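Non-structural protein NS2 (PDB 1UTY) binds single-stranded RNA, the modelled chain being the N-terminal RNA-binding domain of this bluetongue virus phosphoprotein. Local coordinates at residues A[10-15]-A[73-78]; A[61-66]-A[79-84]; A[93-98]-A[134-139]; A[99-104]-A[118-123]. One frame throughout, in Å; residues are numbered along the deposited sequence.

The four contacts sample different parts of one mixed beta sheet and the chain that leaves it. Contact 1 is the core: strands 10-15 and 73-78 meet through side chains alone, mostly hydrocarbon. Contact 2, partly buried, concerns the same strand 73-79, where its end pairs with the start of strand 64-70; here backbone hydrogen bonds dominate. Contacts 3 and 4 share strand 97-110. Contact 4 pairs it with strand 113-123 through a backbone ladder eked out by water, while contact 3 is a surface contact in which the lead-in to that strand holds the chain at 134-139 by one main-chain bond. Contacts 1, 3 and 4 also touch the second subunit.

Contact 1: A[10-15]-A[73-78]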
loop_
_atom_site.group_PDB
_atom_site.type_symbol
_atom_site.label_atom_id
_atom_site.label_comp_id
_atom_site.label_asym_id
_atom_site.label_seq_id
_atom_site.Cartn_x
_atom_site.Cartn_y
_atom_site.Cartn_z
ATOM N N LYS A 10 11.049 -13.617 6.378
ATOM C CA LYS A 10 9.901 -13.580 5.470
ATOM C C LYS A 10 10.135 -14.424 4.213
ATOM O O LYS A 10 11.228 -14.404 3.627
ATOM C CB LYS A 10 9.538 -12.141 5.075
ATOM C CG LYS A 10 9.180 -11.191 6.245
ATOM C CD LYS A 10 7.875 -11.573 6.964
ATOM C CE LYS A 10 7.900 -11.138 8.441
ATOM N NZ LYS A 10 7.393 -12.180 9.406
ATOM N N ASN A 11 9.088 -15.145 3.804
ATOM C CA ASN A 11 9.111 -15.982 2.609
ATOM C C ASN A 11 8.140 -15.521 1.547
ATOM O O ASN A 11 6.930 -15.592 1.727
ATOM C CB ASN A 11 8.800 -17.429 2.976
ATOM C CG ASN A 11 9.959 -18.108 3.614
ATOM O OD1 ASN A 11 10.877 -18.545 2.922
ATOM N ND2 ASN A 11 9.968 -18.158 4.942
ATOM N N ILE A 12 8.688 -15.058 0.436
ATOM C CA ILE A 12 7.903 -14.536 -0.657
ATOM C C ILE A 12 8.023 -15.527 -1.808
ATOM O O ILE A 12 9.122 -15.921 -2.194
ATOM C CB ILE A 12 8.388 -13.092 -1.036
ATOM C CG1 ILE A 12 8.213 -12.148 0.156
ATOM C CG2 ILE A 12 7.594 -12.498 -2.203
ATOM C CD1 ILE A 12 9.480 -11.930 0.939
ATOM N N PHE A 13 6.871 -15.952 -2.303
ATOM C CA PHE A 13 6.773 -16.891 -3.393
ATOM C C PHE A 13 6.195 -16.130 -4.564
ATOM O O PHE A 13 5.002 -15.838 -4.598
ATOM C CB PHE A 13 5.892 -18.076 -2.980
ATOM C CG PHE A 13 6.432 -18.831 -1.779
ATOM C CD1 PHE A 13 7.329 -19.881 -1.952
ATOM C CD2 PHE A 13 6.073 -18.450 -0.481
ATOM C CE1 PHE A 13 7.859 -20.571 -0.845
ATOM C CE2 PHE A 13 6.578 -19.120 0.636
ATOM C CZ PHE A 13 7.491 -20.191 0.458
ATOM N N VAL A 14 7.061 -15.752 -5.496
ATOM C CA VAL A 14 6.632 -14.981 -6.652
ATOM C C VAL A 14 6.008 -15.929 -7.649
ATOM O O VAL A 14 6.612 -16.941 -8.018
ATOM C CB VAL A 14 7.781 -14.168 -7.291
ATOM C CG1 VAL A 14 7.257 -13.295 -8.412
ATOM C CG2 VAL A 14 8.470 -13.284 -6.226
ATOM N N LEU A 15 4.771 -15.617 -8.029
ATOM C CA LEU A 15 4.080 -16.280 -9.112
ATOM C C LEU A 15 4.094 -15.286 -10.264
ATOM O O LEU A 15 3.422 -14.241 -10.211
ATOM C CB LEU A 15 2.650 -16.638 -8.701
ATOM C CG LEU A 15 1.725 -17.192 -9.803
ATOM C CD1 LEU A 15 2.256 -18.509 -10.389
ATOM C CD2 LEU A 15 0.272 -17.366 -9.299
ATOM N N ASP A 73 4.556 -5.440 9.245
ATOM C CA ASP A 73 5.462 -6.139 8.336
ATOM C C ASP A 73 5.319 -5.595 6.922
ATOM O O ASP A 73 4.269 -5.739 6.288
ATOM C CB ASP A 73 5.182 -7.643 8.340
ATOM C CG ASP A 73 5.538 -8.306 9.652
ATOM O OD1 ASP A 73 6.325 -7.740 10.442
ATOM O OD2 ASP A 73 5.070 -9.412 9.986
ATOM N N ILE A 74 6.384 -4.960 6.441
ATOM C CA ILE A 74 6.421 -4.373 5.102
ATOM C C ILE A 74 7.603 -4.962 4.331
ATOM O O ILE A 74 8.757 -4.839 4.762
ATOM C CB ILE A 74 6.521 -2.828 5.193
ATOM C CG1 ILE A 74 5.378 -2.260 6.047
ATOM C CG2 ILE A 74 6.435 -2.216 3.840
ATOM C CD1 ILE A 74 5.686 -0.958 6.737
ATOM N N ILE A 75 7.310 -5.610 3.207
ATOM C CA ILE A 75 8.342 -6.200 2.350
ATOM C C ILE A 75 8.422 -5.467 1.007
ATOM O O ILE A 75 7.453 -5.452 0.256
ATOM C CB ILE A 75 8.079 -7.712 2.132
ATOM C CG1 ILE A 75 7.780 -8.406 3.465
ATOM C CG2 ILE A 75 9.288 -8.374 1.480
ATOM C CD1 ILE A 75 6.438 -9.093 3.523
ATOM N N SER A 76 9.570 -4.860 0.717
ATOM C CA SER A 76 9.732 -4.080 -0.512
ATOM C C SER A 76 10.573 -4.848 -1.513
ATOM O O SER A 76 11.683 -5.272 -1.193
ATOM C CB SER A 76 10.401 -2.729 -0.242
ATOM O OG SER A 76 9.693 -1.996 0.732
ATOM N N LEU A 77 10.060 -5.001 -2.727
ATOM C CA LEU A 77 10.734 -5.823 -3.720
ATOM C C LEU A 77 10.850 -5.116 -5.064
ATOM O O LEU A 77 9.871 -4.549 -5.582
ATOM C CB LEU A 77 10.012 -7.152 -3.907
ATOM C CG LEU A 77 9.757 -8.024 -2.687
ATOM C CD1 LEU A 77 8.291 -7.845 -2.214
ATOM C CD2 LEU A 77 10.062 -9.476 -3.025
ATOM N N MET A 78 12.058 -5.150 -5.611
ATOM C CA MET A 78 12.284 -4.772 -6.995
ATOM C C MET A 78 12.416 -6.030 -7.838
ATOM O O MET A 78 13.386 -6.782 -7.701
ATOM C CB MET A 78 13.545 -3.926 -7.120
ATOM C CG MET A 78 13.475 -2.582 -6.435
ATOM S SD MET A 78 12.101 -1.565 -7.025
ATOM C CE MET A 78 12.482 -0.092 -6.173
#
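Two strands of the same curled mixed sheet, far apart in its strand order, face each other across its interior: 10-15 and 73-78 run 9.7 Å apart at closest approach, their directions 47° from parallel. No hydrogen bond joins them; alternate side chains do the work. Lys10 is the one to follow. Its CB points toward the other strand, and CG, anti to the carbonyl carbon, comes 4.2 Å from CG1 of Ile75. The chain bends at chi2 (-67°) and again at chi4, crossing Ile75 and Asp73 at about right angles. CE lies 3.7 Å from OD2 of Asp73, and NZ reaches that same oxygen at 3.7 Å, a long salt bridge at the more open end of the contact. Deeper in, the contact turns purely apolar. Ile12 meets Ile75 and Leu77 tip to tip, splitting its branches between them. Leu58 of strand 56-59 and Ile39 of strand 34-39 also pack on Ile12, and Ile68 packs on Leu77. The CG2 branch of Ile12 takes Leu77 CD2 at 4.0 Å, while its CD1 methyl presses on Ile75 CG2 at 3.6 Å.

Contact 2: A[61-66]-A[79-84]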
loop_
_atom_site.group_PDB
_atom_site.type_symbol
_atom_site.label_atom_id
_atom_site.label_comp_id
_atom_site.label_asym_id
_atom_site.label_seq_id
_atom_site.Cartn_x
_atom_site.Cartn_y
_atom_site.Cartn_z
ATOM N N PRO A 61 2.228 -9.582 -12.743
ATOM C CA PRO A 61 2.124 -9.730 -14.206
ATOM C C PRO A 61 3.420 -9.418 -14.988
ATOM O O PRO A 61 3.449 -9.634 -16.208
ATOM C CB PRO A 61 1.052 -8.701 -14.562
ATOM C CG PRO A 61 1.355 -7.555 -13.579
ATOM C CD PRO A 61 1.903 -8.205 -12.317
ATOM N N GLY A 62 4.456 -8.935 -14.303
ATOM C CA GLY A 62 5.709 -8.539 -14.923
ATOM C C GLY A 62 6.578 -7.710 -13.977
ATOM O O GLY A 62 6.298 -7.619 -12.765
ATOM N N PRO A 63 7.613 -7.069 -14.517
ATOM C CA PRO A 63 8.562 -6.316 -13.683
ATOM C C PRO A 63 7.896 -5.112 -13.016
ATOM O O PRO A 63 6.875 -4.621 -13.501
ATOM C CB PRO A 63 9.661 -5.873 -14.664
ATOM C CG PRO A 63 9.120 -6.085 -16.036
ATOM C CD PRO A 63 7.919 -6.976 -15.952
ATOM N N GLY A 64 8.473 -4.650 -11.911
ATOM C CA GLY A 64 7.864 -3.609 -11.112
ATOM C C GLY A 64 8.404 -3.520 -9.700
ATOM O O GLY A 64 9.105 -4.422 -9.214
ATOM N N ALA A 65 8.098 -2.398 -9.061
ATOM C CA ALA A 65 8.334 -2.199 -7.648
ATOM C C ALA A 65 7.080 -2.626 -6.889
ATOM O O ALA A 65 6.002 -2.101 -7.134
ATOM C CB ALA A 65 8.626 -0.745 -7.381
ATOM N N TYR A 66 7.229 -3.589 -5.979
ATOM C CA TYR A 66 6.106 -4.126 -5.217
ATOM C C TYR A 66 6.377 -4.058 -3.710
ATOM O O TYR A 66 7.405 -4.525 -3.229
ATOM C CB TYR A 66 5.823 -5.570 -5.623
ATOM C CG TYR A 66 5.571 -5.770 -7.100
ATOM C CD1 TYR A 66 4.310 -5.568 -7.631
ATOM C CD2 TYR A 66 6.594 -6.178 -7.966
ATOM C CE1 TYR A 66 4.061 -5.753 -8.970
ATOM C CE2 TYR A 66 6.354 -6.381 -9.312
ATOM C CZ TYR A 66 5.077 -6.160 -9.802
ATOM O OH TYR A 66 4.780 -6.334 -11.123
ATOM N N LEU A 79 11.432 -6.278 -8.694
ATOM C CA LEU A 79 11.504 -7.430 -9.598
ATOM C C LEU A 79 11.739 -6.937 -10.998
ATOM O O LEU A 79 10.851 -6.301 -11.587
ATOM C CB LEU A 79 10.225 -8.279 -9.531
ATOM C CG LEU A 79 9.744 -8.665 -8.126
ATOM C CD1 LEU A 79 8.450 -9.465 -8.211
ATOM C CD2 LEU A 79 10.850 -9.434 -7.314
ATOM N N THR A 80 12.929 -7.193 -11.531
ATOM C CA THR A 80 13.217 -6.781 -12.891
ATOM C C THR A 80 13.343 -8.002 -13.775
ATOM O O THR A 80 13.283 -9.125 -13.264
ATOM C CB THR A 80 14.492 -5.881 -12.982
ATOM O OG1 THR A 80 15.658 -6.675 -12.770
ATOM C CG2 THR A 80 14.512 -4.837 -11.860
ATOM N N PRO A 81 13.511 -7.793 -15.089
ATOM C CA PRO A 81 13.822 -8.898 -16.002
ATOM C C PRO A 81 15.198 -9.473 -15.699
ATOM O O PRO A 81 15.463 -10.625 -16.031
ATOM C CB PRO A 81 13.831 -8.235 -17.396
ATOM C CG PRO A 81 13.196 -6.895 -17.230
ATOM C CD PRO A 81 13.419 -6.500 -15.797
ATOM N N HIS A 82 16.066 -8.689 -15.066
ATOM C CA HIS A 82 17.448 -9.131 -14.862
ATOM C C HIS A 82 17.886 -9.222 -13.400
ATOM O O HIS A 82 19.058 -9.395 -13.133
ATOM C CB HIS A 82 18.407 -8.211 -15.627
ATOM C CG HIS A 82 18.142 -8.155 -17.101
ATOM N ND1 HIS A 82 18.197 -9.273 -17.910
ATOM C CD2 HIS A 82 17.806 -7.120 -17.907
ATOM C CE1 HIS A 82 17.914 -8.925 -19.153
ATOM N NE2 HIS A 82 17.672 -7.624 -19.178
ATOM N N GLY A 83 16.963 -9.093 -12.455
ATOM C CA GLY A 83 17.355 -9.068 -11.064
ATOM C C GLY A 83 16.194 -9.053 -10.106
ATOM O O GLY A 83 15.072 -8.711 -10.469
ATOM N N VAL A 84 16.477 -9.448 -8.874
ATOM C CA VAL A 84 15.545 -9.298 -7.769
ATOM C C VAL A 84 16.296 -8.637 -6.614
ATOM O O VAL A 84 17.439 -8.987 -6.336
ATOM C CB VAL A 84 14.909 -10.656 -7.325
ATOM C CG1 VAL A 84 15.946 -11.761 -7.300
ATOM C CG2 VAL A 84 14.328 -10.550 -5.959
#
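Gly64 and Leu79 form an antiparallel hydrogen-bonded pair, and both main-chain groups of each are used. Gly64 N gives its hydrogen to Leu79 O at 2.9 Å, in the carbonyl plane; Leu79 N returns one to Gly64 O at 3.0 Å, nearly along the C=O axis and almost straight at 167°. This pair lies at the open end of the hairpin of strands 64-70 and 73-79, away from its turn. Just before it, Gly62 O is taken by the phenol of Tyr66, whose OH donates over 2.6 Å from above the carbonyl plane. That bond holds the phenol end of the ring in place, while CD2 rests 3.8 Å from Leu79 CD1, the two side chains crossing at about a right angle. Pro63 CB also touches Pro81 CD, at 4.0 Å. Beyond Leu79 the chain turns on Thr80: its OG1 accepts from His82 N, an ST turn, and donates to Gly83 O, which also accepts from Thr80 N at 2.8 Å. On the other edge of strand 64-70, Ala65 bonds to Glu97. Backbone groups at this hairpin end are thus matched by each other and by the Tyr66 and Thr80 hydroxyls, with the apolar contacts flanking them.

Contact 3: A[93-98]-A[134-139]; sequences EWKFEG and NDFDRN
Asn134 N donates to Glu93 O over 2.8 Å, the one hydrogen bond between 93-98 and 134-139. It is fairly straight at hydrogen, 161°, but the donor sits above the carbonyl plane. Directly beside it the Asn134 side chain closes on the main chain of the other segment, with CB 3.7 Å from the carbonyl carbon of Trp94. Its CG stands anti to the backbone N (chi1 -169°), which carries OD1 to within 3.5 Å of Lys95 CG; the two side chains cross at about a right angle. Lys95 then bends at chi3 and chi4, and NZ comes no nearer than 4.3 Å to Asp135 O, with the Phe136 ring slightly farther off. The two touching runs lie 84° apart, so this is a crossing of loops rather than strand pairing: 93-96 leads into strand 97-110 of the mixed sheet, and 134-139 belongs to the long connection between strands 113-123 and 148-149, which reaches the second subunit. There the Asn134 amide finds weak hydrogen bonds, ND2 to Val101 O and OD1 to Thr102 OG1, both of the second subunit. Farther out, Lys95 is set by a backbone bond to Met132, and Asp135 OD1 forms a salt bridge with Arg133. Trp94, pointing away, has edge-to-face rings with Trp91 and Tyr131, while Glu93 CG sits over one face of its indole, 3.3 Å above the plane and offset toward the rim.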
loop_
_atom_site.group_PDB
_atom_site.type_symbol
_atom_site.label_atom_id
_atom_site.label_comp_id
_atom_site.label_asym_id
_atom_site.label_seq_id
_atom_site.Cartn_x
_atom_site.Cartn_y
_atom_site.Cartn_z
ATOM N N GLU A 93 13.783 5.840 -0.832
ATOM C CA GLU A 93 14.271 6.533 -2.026
ATOM C C GLU A 93 13.416 6.183 -3.265
ATOM O O GLU A 93 13.356 6.968 -4.211
ATOM C CB GLU A 93 15.776 6.250 -2.264
ATOM C CG GLU A 93 16.151 4.767 -2.307
ATOM C CD GLU A 93 17.631 4.468 -2.033
ATOM O OE1 GLU A 93 18.525 4.996 -2.752
ATOM O OE2 GLU A 93 17.898 3.665 -1.107
ATOM N N TRP A 94 12.730 5.039 -3.235
ATOM C CA TRP A 94 11.978 4.550 -4.396
ATOM C C TRP A 94 10.479 4.454 -4.155
ATOM O O TRP A 94 10.046 4.271 -3.022
ATOM C CB TRP A 94 12.468 3.164 -4.838
ATOM C CG TRP A 94 13.940 2.940 -4.866
ATOM C CD1 TRP A 94 14.641 2.088 -4.058
ATOM C CD2 TRP A 94 14.912 3.540 -5.748
ATOM N NE1 TRP A 94 15.978 2.129 -4.370
ATOM C CE2 TRP A 94 16.181 3.006 -5.399
ATOM C CE3 TRP A 94 14.846 4.486 -6.787
ATOM C CZ2 TRP A 94 17.375 3.370 -6.058
ATOM C CZ3 TRP A 94 16.043 4.860 -7.451
ATOM C CH2 TRP A 94 17.288 4.302 -7.070
ATOM N N LYS A 95 9.705 4.566 -5.239
ATOM C CA LYS A 95 8.258 4.338 -5.245
ATOM C C LYS A 95 7.994 2.827 -5.332
ATOM O O LYS A 95 8.770 2.094 -5.957
ATOM C CB LYS A 95 7.608 4.949 -6.509
ATOM C CG LYS A 95 7.568 6.462 -6.625
ATOM C CD LYS A 95 6.595 6.937 -7.747
ATOM C CE LYS A 95 7.258 8.009 -8.628
ATOM N NZ LYS A 95 6.409 9.217 -8.983
ATOM N N PHE A 96 6.861 2.392 -4.772
ATOM C CA PHE A 96 6.382 1.023 -4.921
ATOM C C PHE A 96 4.889 0.992 -5.150
ATOM O O PHE A 96 4.164 1.869 -4.694
ATOM C CB PHE A 96 6.658 0.219 -3.652
ATOM C CG PHE A 96 8.088 0.145 -3.310
ATOM C CD1 PHE A 96 8.692 1.172 -2.591
ATOM C CD2 PHE A 96 8.844 -0.924 -3.740
ATOM C CE1 PHE A 96 10.036 1.118 -2.309
ATOM C CE2 PHE A 96 10.165 -0.986 -3.473
ATOM C CZ PHE A 96 10.785 0.031 -2.760
ATOM N N GLU A 97 4.432 -0.055 -5.822
ATOM C CA GLU A 97 3.027 -0.401 -5.782
ATOM C C GLU A 97 2.709 -1.047 -4.429
ATOM O O GLU A 97 3.189 -2.141 -4.130
ATOM C CB GLU A 97 2.686 -1.355 -6.916
ATOM C CG GLU A 97 1.224 -1.763 -6.922
ATOM C CD GLU A 97 0.889 -2.759 -8.004
ATOM O OE1 GLU A 97 1.681 -2.918 -8.963
ATOM O OE2 GLU A 97 -0.182 -3.388 -7.896
ATOM N N GLY A 98 1.908 -0.358 -3.617
ATOM C CA GLY A 98 1.367 -0.912 -2.388
ATOM C C GLY A 98 0.456 -2.098 -2.666
ATOM O O GLY A 98 -0.630 -1.966 -3.194
ATOM N N ASN A 134 11.191 8.252 -5.388
ATOM C CA ASN A 134 9.958 8.707 -4.762
ATOM C C ASN A 134 9.976 10.209 -4.534
ATOM O O ASN A 134 9.987 10.677 -3.399
ATOM C CB ASN A 134 9.638 7.961 -3.473
ATOM C CG ASN A 134 8.225 8.264 -2.979
ATOM O OD1 ASN A 134 7.319 8.538 -3.781
ATOM N ND2 ASN A 134 8.039 8.246 -1.667
ATOM N N ASP A 135 10.002 10.956 -5.630
ATOM C CA ASP A 135 9.921 12.414 -5.577
ATOM C C ASP A 135 9.444 12.949 -6.915
ATOM O O ASP A 135 9.330 12.195 -7.879
ATOM C CB ASP A 135 11.268 13.032 -5.155
ATOM C CG ASP A 135 12.250 13.152 -6.298
ATOM O OD1 ASP A 135 12.196 12.314 -7.232
ATOM O OD2 ASP A 135 13.117 14.065 -6.343
ATOM N N PHE A 136 9.168 14.242 -6.973
ATOM C CA PHE A 136 8.707 14.857 -8.204
ATOM C C PHE A 136 9.741 15.788 -8.797
ATOM O O PHE A 136 10.293 16.630 -8.092
ATOM C CB PHE A 136 7.446 15.681 -7.957
ATOM C CG PHE A 136 6.275 14.886 -7.476
ATOM C CD1 PHE A 136 5.714 13.886 -8.272
ATOM C CD2 PHE A 136 5.709 15.155 -6.232
ATOM C CE1 PHE A 136 4.618 13.152 -7.822
ATOM C CE2 PHE A 136 4.618 14.449 -5.785
ATOM C CZ PHE A 136 4.072 13.436 -6.570
ATOM N N ASP A 137 9.975 15.654 -10.100
ATOM C CA ASP A 137 10.525 16.765 -10.875
ATOM C C ASP A 137 9.482 17.876 -10.863
ATOM O O ASP A 137 8.287 17.616 -10.714
ATOM C CB ASP A 137 10.809 16.363 -12.326
ATOM C CG ASP A 137 11.872 15.295 -12.440
ATOM O OD1 ASP A 137 12.388 14.820 -11.394
ATOM O OD2 ASP A 137 12.251 14.861 -13.554
ATOM N N ARG A 138 9.933 19.110 -11.043
ATOM C CA ARG A 138 9.019 20.240 -11.014
ATOM C C ARG A 138 7.895 20.135 -12.051
ATOM O O ARG A 138 6.778 20.588 -11.793
ATOM C CB ARG A 138 9.777 21.570 -11.091
ATOM C CG ARG A 138 10.444 21.914 -9.772
ATOM C CD ARG A 138 11.455 23.048 -9.820
ATOM N NE ARG A 138 12.106 23.197 -8.521
ATOM C CZ ARG A 138 11.615 23.899 -7.500
ATOM N NH1 ARG A 138 10.465 24.568 -7.617
ATOM N NH2 ARG A 138 12.292 23.945 -6.358
ATOM N N ASN A 139 8.173 19.514 -13.200
ATOM C CA ASN A 139 7.125 19.327 -14.202
ATOM C C ASN A 139 6.103 18.227 -13.870
ATOM O O ASN A 139 5.051 18.145 -14.490
ATOM C CB ASN A 139 7.697 19.234 -15.627
ATOM C CG ASN A 139 8.297 17.886 -15.960
ATOM O OD1 ASN A 139 8.657 17.079 -15.086
ATOM N ND2 ASN A 139 8.440 17.642 -17.260
#

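Contact 4: A[99-104]-A[118-123]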
loop_
_atom_site.group_PDB
_atom_site.type_symbol
_atom_site.label_atom_id
_atom_site.label_comp_id
_atom_site.label_asym_id
_atom_site.label_seq_id
_atom_site.Cartn_x
_atom_site.Cartn_y
_atom_site.Cartn_z
ATOM N N VAL A 99 0.929 -3.282 -2.325
ATOM C CA VAL A 99 0.183 -4.497 -2.569
ATOM C C VAL A 99 -0.435 -4.894 -1.238
ATOM O O VAL A 99 0.247 -4.886 -0.196
ATOM C CB VAL A 99 1.119 -5.620 -3.090
ATOM C CG1 VAL A 99 0.362 -6.921 -3.288
ATOM C CG2 VAL A 99 1.810 -5.188 -4.389
ATOM N N SER A 100 -1.724 -5.212 -1.276
ATOM C CA SER A 100 -2.446 -5.700 -0.110
ATOM C C SER A 100 -2.324 -7.223 0.109
ATOM O O SER A 100 -2.114 -8.009 -0.831
ATOM C CB SER A 100 -3.931 -5.333 -0.225
ATOM O OG SER A 100 -4.143 -3.960 0.060
ATOM N N VAL A 101 -2.503 -7.620 1.361
ATOM C CA VAL A 101 -2.484 -9.010 1.747
ATOM C C VAL A 101 -3.914 -9.447 2.010
ATOM O O VAL A 101 -4.653 -8.772 2.712
ATOM C CB VAL A 101 -1.661 -9.191 3.048
ATOM C CG1 VAL A 101 -1.940 -10.533 3.688
ATOM C CG2 VAL A 101 -0.202 -9.041 2.760
ATOM N N THR A 102 -4.295 -10.584 1.440
ATOM C CA THR A 102 -5.545 -11.236 1.808
ATOM C C THR A 102 -5.177 -12.631 2.281
ATOM O O THR A 102 -4.715 -13.433 1.494
ATOM C CB THR A 102 -6.522 -11.308 0.611
ATOM O OG1 THR A 102 -6.678 -10.009 0.024
ATOM C CG2 THR A 102 -7.923 -11.656 1.097
ATOM N N PRO A 103 -5.328 -12.904 3.569
ATOM C CA PRO A 103 -5.010 -14.229 4.106
ATOM C C PRO A 103 -5.881 -15.330 3.490
ATOM O O PRO A 103 -7.020 -15.088 3.111
ATOM C CB PRO A 103 -5.291 -14.079 5.607
ATOM C CG PRO A 103 -6.157 -12.876 5.735
ATOM C CD PRO A 103 -5.780 -11.966 4.615
ATOM N N MET A 104 -5.329 -16.528 3.372
ATOM C CA MET A 104 -6.054 -17.659 2.808
ATOM C C MET A 104 -5.860 -18.841 3.714
ATOM O O MET A 104 -4.738 -19.125 4.129
ATOM C CB MET A 104 -5.508 -18.037 1.425
ATOM C CG MET A 104 -5.713 -16.990 0.354
ATOM S SD MET A 104 -5.265 -17.590 -1.272
ATOM C CE MET A 104 -3.514 -18.042 -1.027
ATOM N N GLU A 118 -1.939 -20.994 6.893
ATOM C CA GLU A 118 -2.277 -19.656 6.447
ATOM C C GLU A 118 -1.258 -19.222 5.410
ATOM O O GLU A 118 -0.055 -19.321 5.636
ATOM C CB GLU A 118 -2.300 -18.684 7.616
ATOM C CG GLU A 118 -3.261 -17.528 7.411
ATOM C CD GLU A 118 -2.980 -16.346 8.320
ATOM O OE1 GLU A 118 -3.112 -16.499 9.553
ATOM O OE2 GLU A 118 -2.624 -15.271 7.792
ATOM N N ILE A 119 -1.754 -18.793 4.258
ATOM C CA ILE A 119 -0.935 -18.178 3.228
ATOM C C ILE A 119 -1.460 -16.774 2.994
ATOM O O ILE A 119 -2.655 -16.536 3.049
ATOM C CB ILE A 119 -0.982 -18.982 1.919
ATOM C CG1 ILE A 119 -0.789 -20.479 2.182
ATOM C CG2 ILE A 119 0.072 -18.482 0.935
ATOM C CD1 ILE A 119 0.644 -20.943 2.320
ATOM N N LYS A 120 -0.566 -15.838 2.722
ATOM C CA LYS A 120 -0.991 -14.475 2.475
ATOM C C LYS A 120 -0.946 -14.223 0.982
ATOM O O LYS A 120 0.132 -14.262 0.379
ATOM C CB LYS A 120 -0.133 -13.486 3.276
ATOM C CG LYS A 120 0.216 -14.020 4.655
ATOM C CD LYS A 120 0.195 -12.978 5.736
ATOM C CE LYS A 120 1.177 -13.384 6.835
ATOM N NZ LYS A 120 0.902 -12.650 8.101
ATOM N N TYR A 121 -2.125 -14.022 0.387
ATOM C CA TYR A 121 -2.237 -13.772 -1.049
ATOM C C TYR A 121 -2.119 -12.287 -1.398
ATOM O O TYR A 121 -2.838 -11.445 -0.843
ATOM C CB TYR A 121 -3.536 -14.346 -1.630
ATOM C CG TYR A 121 -3.603 -14.187 -3.135
ATOM C CD1 TYR A 121 -2.732 -14.901 -3.975
ATOM C CD2 TYR A 121 -4.483 -13.290 -3.719
ATOM C CE1 TYR A 121 -2.767 -14.735 -5.356
ATOM C CE2 TYR A 121 -4.526 -13.120 -5.099
ATOM C CZ TYR A 121 -3.673 -13.844 -5.910
ATOM O OH TYR A 121 -3.719 -13.664 -7.278
ATOM N N CYS A 122 -1.230 -11.984 -2.339
ATOM C CA CYS A 122 -0.900 -10.608 -2.706
ATOM C C CYS A 122 -0.871 -10.494 -4.219
ATOM O O CYS A 122 -0.104 -11.201 -4.887
ATOM C CB CYS A 122 0.466 -10.208 -2.150
ATOM S SG CYS A 122 0.725 -10.612 -0.421
ATOM N N LYS A 123 -1.721 -9.624 -4.753
ATOM C CA LYS A 123 -1.805 -9.433 -6.186
ATOM C C LYS A 123 -1.334 -8.032 -6.544
ATOM O O LYS A 123 -1.910 -7.036 -6.103
ATOM C CB LYS A 123 -3.235 -9.702 -6.714
ATOM C CG LYS A 123 -3.389 -9.472 -8.230
ATOM C CD LYS A 123 -4.419 -10.392 -8.871
ATOM C CE LYS A 123 -4.656 -10.063 -10.364
ATOM N NZ LYS A 123 -3.381 -9.832 -11.151
HETATM O O HOH W 1 -3.593 -7.937 -3.151
HETATM O O HOH W 2 -2.937 -5.344 -3.451
HETATM O O HOH W 3 -4.894 -9.844 -2.230
#
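Antiparallel pairing of 102-104 with 118-123 rests on two hydrogen-bonded pairs, Thr102 with Tyr121 and Met104 with Ile119, around the non-hydrogen-bonded pair Pro103 with Lys120, whose CA atoms come as close as 4.3 Å. The shortest bond of the ladder runs from Met104 N to Ile119 O at 2.7 Å. Toward Val99 the strands part and water steps in: one molecule takes the hydrogen of Lys123 N at 3.0 Å and gives one to Ser100 O, and a second, accepting from Ser100 N, bonds weakly to Lys123 O. Met104 crosses Tyr121 obliquely, its bend at chi3 (-59°) bringing CE to 4.0 Å from Ile119 CB; SD sits 3.7 Å from Tyr121 CB and 5.1 Å from the ring centroid, a Met-aromatic contact. Beside the break, Val101 CG1 presses on Lys120 CB at 3.5 Å, while Lys120 NZ goes on to a salt bridge with Asp70. Val99 CG1 packs on Cys122 CB. Leu144 of the second subunit packs on both Met104 and Tyr121, and Arg158 of that subunit forms a salt bridge with Glu118 OE1. This is a beta hairpin, strands 97-110 and 113-123, interrupted by a water-bridged opening and carrying part of the dimer interface.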